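PDB 3QO8: seryl-tRNA synthetase, cytoplasmic, which catalyses the two-step attachment of serine to tRNA(Ser), activating the amino acid with ATP as Ser-AMP and then transferring it to the tRNA acceptor end. Local coordinates for the interface of chains A and B. Residues are numbered along the deposited sequence; one frame, centred on the assembly and turned at random. Chains: chain A/B, Seryl-tRNA synthetase, cytoplasmic.

Contact 1: the interface of chains A and B. Residues chain A 196, 200, 206-207; chain B 182, 185-186.
Helix 183-200 and strand 205-208 of chain A meet the start of helix 183-200 of chain B and the loop residue just before it, B:Asn182. In class II aminoacyl-tRNA synthetases this helix-and-strand element is motif 1, the dimerisation motif, and here its two copies pack together in the seryl-tRNA synthetase homodimer. A main-chain hydrogen bond crosses here: the amide N of B:Asn182 donates to the carbonyl O of A:Pro206 at 2.9 Å. An angle of 159° at the hydrogen shows that the N-H points almost straight at its acceptor, although the donor lies tilted 29° from the carbonyl plane. Since backbone atoms make this bond, it ties strand to helix start without depending on the asparagine amide. That side chain instead runs roughly at right angles to A:Pro206, with OD1 3.9 Å from the ring carbon CD.

B:Val185 divides its two methyls between two partners. With CG1 anti to the backbone N (chi1 -180°), that branch meets CD1 of A:Leu196 at 3.8 Å. CG2 goes the other way, toward the strand, and lies 4.0 Å from CB of A:Pro206 and similarly near its carbonyl group.

B:Phe186 reaches farther across, between the helix and the strand of chain A, and buries 50 Å², more than any other residue in this patch. Its CZ lies 3.7 Å from CG of A:Pro206. That proline carbon sits off one side of the ring plane and beyond the rim at CZ, so the proline meets the far end of the ring obliquely and does not stack on its face. Chain A's helix supplies further neighbours of the ring: CB of A:Leu196 stands 4.1 Å from CE1, while CB of A:Ser200 is 4.0 Å from CZ.

Contact 2: the interface of chains A and B. Residues chain A 196-197, 200; chain B 186, 436.
A:Ser197 OG, the serine hydroxyl, meets the pyrrolidine ring of B:Pro436, lying 4.0 Å from CB and equally near CG; at that separation the contact is one of van der Waals packing. It belongs to the dimer interface of a class II synthetase, where the motif 1 helix, 183-200, of chain A faces the same helix of chain B and a loop residue shortly after the 3-10 helix 429-434. The serine touches with its whole short side chain: CB approaches CG of B:Pro436 to 4.1 Å, and the hydroxyl, extended away from the backbone N (chi1 -179°), runs on beside the CB-CG side of the ring. A:Ser197 gives up 30 Å² of surface to chain B, and B:Pro436 gives up 24 Å² to chain A.

Within chain B, B:Pro436 also works as a second-shell support. Its CD is 3.7 Å above the plane of the B:Phe186 ring and over the ring centre, and CG of the same proline is 3.8 Å from CZ of the phenylalanine. The mean planes of the two rings are inclined at roughly 60°, so the proline directs its CD and CG corner at the aromatic face instead of lying flat upon it. This packing probably limits tilting of the phenyl ring toward that side and may help to hold its far end against chain A.

The short side chains of A:Ser197 and A:Ser200 probably let the chain A helix approach both cyclic side chains of chain B. The coordinates place A:Ser197 on the same side of the aromatic plane as B:Pro436. A:Ser200, one helical turn further along, comes nearly level with that plane beyond CZ, where both its CB and OG contribute. A:Leu196 lies near CE1.

Contact 1: the interface of chains A and B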
# COMPACT_ATOMS: atom_id res chain seq x y z
N LEU A 196 -0.94 -17.75 -6.18
CA LEU A 196 -1.86 -18.18 -5.12
C LEU A 196 -2.43 -19.56 -5.42
O LEU A 196 -2.51 -20.42 -4.55
CB LEU A 196 -3.01 -17.18 -4.94
CG LEU A 196 -2.61 -15.85 -4.30
CD1 LEU A 196 -3.76 -14.84 -4.33
CD2 LEU A 196 -2.15 -16.09 -2.86
N SER A 200 -1.77 -22.82 -3.28
CA SER A 200 -2.99 -23.37 -2.69
C SER A 200 -3.13 -24.86 -3.04
O SER A 200 -3.56 -25.67 -2.22
CB SER A 200 -4.22 -22.56 -3.15
OG SER A 200 -5.41 -23.28 -2.92
N PRO A 206 -4.02 -19.34 1.51
CA PRO A 206 -3.88 -17.96 1.04
C PRO A 206 -4.09 -16.98 2.18
O PRO A 206 -5.05 -17.11 2.95
CB PRO A 206 -4.99 -17.82 -0.00
CG PRO A 206 -5.21 -19.24 -0.49
CD PRO A 206 -5.04 -20.08 0.75
N LEU A 207 -3.20 -16.02 2.30
CA LEU A 207 -3.32 -15.08 3.40
C LEU A 207 -2.90 -13.70 2.92
O LEU A 207 -1.72 -13.49 2.65
CB LEU A 207 -2.43 -15.53 4.55
CG LEU A 207 -2.54 -14.80 5.89
CD1 LEU A 207 -3.96 -14.91 6.42
CD2 LEU A 207 -1.54 -15.36 6.88
N ASN B 182 -7.91 -17.57 2.82
CA ASN B 182 -8.62 -18.55 2.01
C ASN B 182 -9.51 -17.86 0.99
O ASN B 182 -9.05 -17.05 0.18
CB ASN B 182 -9.49 -19.45 2.90
CG ASN B 182 -8.67 -20.32 3.83
OD1 ASN B 182 -7.75 -20.99 3.39
ND2 ASN B 182 -9.02 -20.33 5.13
N VAL B 185 -9.41 -14.12 0.34
CA VAL B 185 -8.42 -13.65 -0.63
C VAL B 185 -8.94 -13.88 -2.04
O VAL B 185 -8.87 -12.99 -2.87
CB VAL B 185 -7.06 -14.37 -0.47
CG1 VAL B 185 -6.04 -13.84 -1.52
CG2 VAL B 185 -6.50 -14.21 0.96
N PHE B 186 -9.46 -15.08 -2.31
CA PHE B 186 -9.91 -15.43 -3.66
C PHE B 186 -11.07 -14.55 -4.14
O PHE B 186 -11.13 -14.16 -5.31
CB PHE B 186 -10.31 -16.91 -3.74
CG PHE B 186 -9.13 -17.86 -3.72
CD1 PHE B 186 -7.94 -17.55 -4.34
CD2 PHE B 186 -9.24 -19.09 -3.08
CE1 PHE B 186 -6.87 -18.44 -4.33
CE2 PHE B 186 -8.17 -19.99 -3.06
CZ PHE B 186 -6.99 -19.66 -3.68

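Contact 2: the interface of chains A and B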
# COMPACT_ATOMS: atom_id res chain seq x y z
N LEU A 196 -0.94 -17.75 -6.18
CA LEU A 196 -1.86 -18.18 -5.12
C LEU A 196 -2.43 -19.56 -5.42
O LEU A 196 -2.51 -20.42 -4.55
CB LEU A 196 -3.01 -17.18 -4.94
CG LEU A 196 -2.61 -15.85 -4.30
CD1 LEU A 196 -3.76 -14.84 -4.33
CD2 LEU A 196 -2.15 -16.09 -2.86
N SER A 197 -2.83 -19.77 -6.68
CA SER A 197 -3.44 -21.03 -7.08
C SER A 197 -2.42 -22.15 -6.96
O SER A 197 -2.71 -23.25 -6.46
CB SER A 197 -3.96 -20.95 -8.51
OG SER A 197 -4.57 -22.16 -8.90
N SER A 200 -1.77 -22.82 -3.28
CA SER A 200 -2.99 -23.37 -2.69
C SER A 200 -3.13 -24.86 -3.04
O SER A 200 -3.56 -25.67 -2.22
CB SER A 200 -4.22 -22.56 -3.15
OG SER A 200 -5.41 -23.28 -2.92
N PHE B 186 -9.46 -15.08 -2.31
CA PHE B 186 -9.91 -15.43 -3.66
C PHE B 186 -11.07 -14.55 -4.14
O PHE B 186 -11.13 -14.16 -5.31
CB PHE B 186 -10.31 -16.91 -3.74
CG PHE B 186 -9.13 -17.86 -3.72
CD1 PHE B 186 -7.94 -17.55 -4.34
CD2 PHE B 186 -9.24 -19.09 -3.08
CE1 PHE B 186 -6.87 -18.44 -4.33
CE2 PHE B 186 -8.17 -19.99 -3.06
CZ PHE B 186 -6.99 -19.66 -3.68
N PRO B 436 -9.97 -20.43 -8.13
CA PRO B 436 -9.47 -21.80 -8.37
C PRO B 436 -10.53 -22.83 -7.99
O PRO B 436 -11.10 -22.78 -6.90
CB PRO B 436 -8.27 -21.90 -7.43
CG PRO B 436 -7.80 -20.48 -7.26
CD PRO B 436 -9.07 -19.66 -7.25

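Contact 1 and contact 2 are adjoining parts of one surface, with the centres of their C-alpha atoms about 5 Å apart. They share A:Leu196, A:Ser200 and B:Phe186, and the phenyl ring joins them: A:Pro206 in contact 1 and B:Pro436 in contact 2 lie on opposite sides of its plane. Contact 1 adds the strand 205-208, whereas contact 2 adds the loop holding B:Pro436. Because the interface is two-fold symmetric, both recur with the chains exchanged, so helix 183-200 of each subunit gives and receives a phenylalanine in the homodimer across which tRNA binds.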